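Local coordinates for competence/damage-inducible protein CinA (Agrobacterium tumefaciens, PDB 2A9S) that belongs to the CinA family of competence/damage-inducible proteins and probably acts as a nicotinamide-nucleotide amidase, at the interface of chains A and B. Residues are numbered along the deposited sequence; one frame, centred on the assembly and turned at random. Chains: chain A/B, competence/damage-inducible protein CinA.

The interface of chains A and B. Residues chain A 60, 147; chain B 44-47, 49-50.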
ATOM      1  N   TYR A  60      -4.740  -3.804  -7.147  1.00 20.24           N
ATOM      2  CA  TYR A  60      -4.664  -5.242  -7.069  1.00 23.23           C
ATOM      3  C   TYR A  60      -5.505  -5.839  -8.183  1.00 24.32           C
ATOM      4  O   TYR A  60      -5.191  -6.913  -8.674  1.00 26.47           O
ATOM      5  CB  TYR A  60      -5.097  -5.743  -5.656  1.00 24.13           C
ATOM      6  CG  TYR A  60      -4.366  -7.029  -5.266  1.00 24.81           C
ATOM      7  CD1 TYR A  60      -2.955  -7.064  -5.230  1.00 25.28           C
ATOM      8  CD2 TYR A  60      -5.065  -8.221  -4.988  1.00 24.91           C
ATOM      9  CE1 TYR A  60      -2.245  -8.245  -4.903  1.00 25.68           C
ATOM     10  CE2 TYR A  60      -4.358  -9.415  -4.651  1.00 25.32           C
ATOM     11  CZ  TYR A  60      -2.951  -9.411  -4.619  1.00 25.70           C
ATOM     12  OH  TYR A  60      -2.240 -10.551  -4.295  1.00 24.77           O
ATOM     13  N   ARG A 147       5.400 -17.273  -2.692  1.00 11.18           N
ATOM     14  CA  ARG A 147       4.655 -16.020  -2.825  1.00 10.09           C
ATOM     15  C   ARG A 147       5.340 -14.848  -2.079  1.00 10.09           C
ATOM     16  O   ARG A 147       5.590 -13.802  -2.679  1.00  9.80           O
ATOM     17  CB  ARG A 147       3.215 -16.233  -2.346  1.00  9.81           C
ATOM     18  CG  ARG A 147       2.343 -15.013  -2.531  1.00 10.61           C
ATOM     19  CD  ARG A 147       0.936 -15.293  -2.062  1.00 12.15           C
ATOM     20  NE  ARG A 147       0.049 -14.142  -2.205  1.00 12.98           N
ATOM     21  CZ  ARG A 147      -0.821 -13.926  -3.192  1.00 17.67           C
ATOM     22  NH1 ARG A 147      -0.927 -14.770  -4.229  1.00 18.54           N
ATOM     23  NH2 ARG A 147      -1.596 -12.841  -3.155  1.00 15.72           N
TER
ATOM     24  N   THR B  44      -2.743  -9.474   1.310  1.00  9.53           N
ATOM     25  CA  THR B  44      -2.303 -10.056   0.029  1.00 10.28           C
ATOM     26  C   THR B  44      -1.170 -11.078   0.198  1.00 10.51           C
ATOM     27  O   THR B  44      -0.708 -11.660  -0.774  1.00 11.11           O
ATOM     28  CB  THR B  44      -1.928  -8.961  -1.000  1.00 10.19           C
ATOM     29  OG1 THR B  44      -0.887  -8.123  -0.451  1.00  8.82           O
ATOM     30  CG2 THR B  44      -3.179  -8.136  -1.356  1.00 10.23           C
ATOM     31  N   GLU B  45      -0.752 -11.323   1.446  1.00 10.91           N
ATOM     32  CA  GLU B  45       0.201 -12.408   1.709  1.00 12.16           C
ATOM     33  C   GLU B  45      -0.501 -13.728   1.452  1.00 12.58           C
ATOM     34  O   GLU B  45       0.137 -14.756   1.262  1.00 13.59           O
ATOM     35  CB  GLU B  45       0.643 -12.379   3.177  1.00 12.01           C
ATOM     36  CG  GLU B  45       1.740 -11.356   3.421  1.00 16.67           C
ATOM     37  CD  GLU B  45       3.058 -11.839   2.851  1.00 19.99           C
ATOM     38  OE1 GLU B  45       3.679 -12.744   3.475  1.00 21.42           O
ATOM     39  OE2 GLU B  45       3.475 -11.309   1.796  1.00 19.51           O
ATOM     40  N   ILE B  46      -1.831 -13.720   1.528  1.00 11.71           N
ATOM     41  CA  ILE B  46      -2.604 -14.970   1.492  1.00 11.69           C
ATOM     42  C   ILE B  46      -2.932 -15.414   0.061  1.00 12.17           C
ATOM     43  O   ILE B  46      -3.522 -14.639  -0.716  1.00 10.81           O
ATOM     44  CB  ILE B  46      -3.965 -14.799   2.257  1.00 11.46           C
ATOM     45  CG1 ILE B  46      -3.746 -14.286   3.692  1.00 12.94           C
ATOM     46  CG2 ILE B  46      -4.777 -16.121   2.195  1.00 11.78           C
ATOM     47  CD1 ILE B  46      -2.791 -15.166   4.537  1.00 11.79           C
ATOM     48  N   ALA B  47      -2.601 -16.661  -0.290  1.00 10.91           N
ATOM     49  CA  ALA B  47      -2.979 -17.178  -1.630  1.00 12.12           C
ATOM     50  C   ALA B  47      -4.511 -17.130  -1.791  1.00 12.13           C
ATOM     51  O   ALA B  47      -5.248 -17.557  -0.910  1.00 12.97           O
ATOM     52  CB  ALA B  47      -2.447 -18.607  -1.835  1.00 12.54           C
ATOM     53  N   SER B  49      -6.092 -14.267  -2.218  1.00 11.53           N
ATOM     54  CA  SER B  49      -6.484 -12.904  -1.809  1.00 11.09           C
ATOM     55  C   SER B  49      -6.961 -12.055  -2.984  1.00 11.40           C
ATOM     56  O   SER B  49      -7.720 -11.119  -2.776  1.00 11.89           O
ATOM     57  CB  SER B  49      -5.371 -12.151  -1.045  1.00 11.00           C
ATOM     58  OG  SER B  49      -4.164 -12.115  -1.766  1.00 10.97           O
ATOM     59  N   SER B  50      -6.541 -12.403  -4.219  1.00 11.18           N
ATOM     60  CA  SER B  50      -7.033 -11.681  -5.429  1.00 12.35           C
ATOM     61  C   SER B  50      -8.548 -11.743  -5.540  1.00 12.21           C
ATOM     62  O   SER B  50      -9.157 -10.874  -6.166  1.00 13.48           O
ATOM     63  CB  SER B  50      -6.408 -12.244  -6.715  1.00 12.07           C
ATOM     64  OG  SER B  50      -6.604 -13.654  -6.756  1.00 13.38           O
TER
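In this CinA-family domain, the loop after helix 38-43 and the 3-10 helix 49-51 of chain B receive A:Arg147 and A:Tyr60 across a two-fold interface. A:Arg147 is the first residue of the C-terminal helix 147-167, and A:Tyr60 directly follows strand 53-59. The structure alone does not establish whether this dimer is the biological one.

The guanidinium of A:Arg147 grips the main-chain carbonyl of B:Thr44 side-on. A:Arg147 NE lies 3.0 Å from B:Thr44 O, and A:Arg147 NH2 lies 2.8 Å from the same oxygen. Both are hydrogen bonds, moderately bent at the hydrogen. The oxygen sits in the guanidinium plane, but the two nitrogens reach it from one face of the carbonyl plane, tilted by 22° and 25°. The forked grip should limit rotation of the guanidinium. The chain is extended from CG to NE, with CG anti to the backbone N (chi1 -176°), and the guanidinium is then turned about a right angle to it.

A:Arg147 NH2 also lies 3.0 Å from B:Ser49 OG. This is a close polar contact, at most a bent and weak hydrogen bond, because OG lies well out of the guanidinium plane. B:Ser49 OG donates to B:Ile46 O at 2.8 Å, in the carbonyl plane. This bond fixes the hydroxyl hydrogen and probably leaves an accepting side of OG towards the arginine. B:Ile46 O itself lies over one face of the guanidinium, towards its rim, where it may help stabilise the positive charge. B:Ala47 CA also lies over that face.

Beside this polar group, the methyl CG2 of B:Thr44 rests on one face of the A:Tyr60 ring as a CH-pi contact, 3.6 Å from the ring centroid and offset towards the hydroxyl-bearing carbon CZ. The two side chains extend towards each other across the interface. At the ring's edge, A:Tyr60 CE2 packs against B:Ser50 CA at 3.6 Å. Within chain A, A:Tyr60 OH approaches A:Arg147 NH2 closely, at 2.6 Å. The two-fold axis repeats the contact with the chains exchanged.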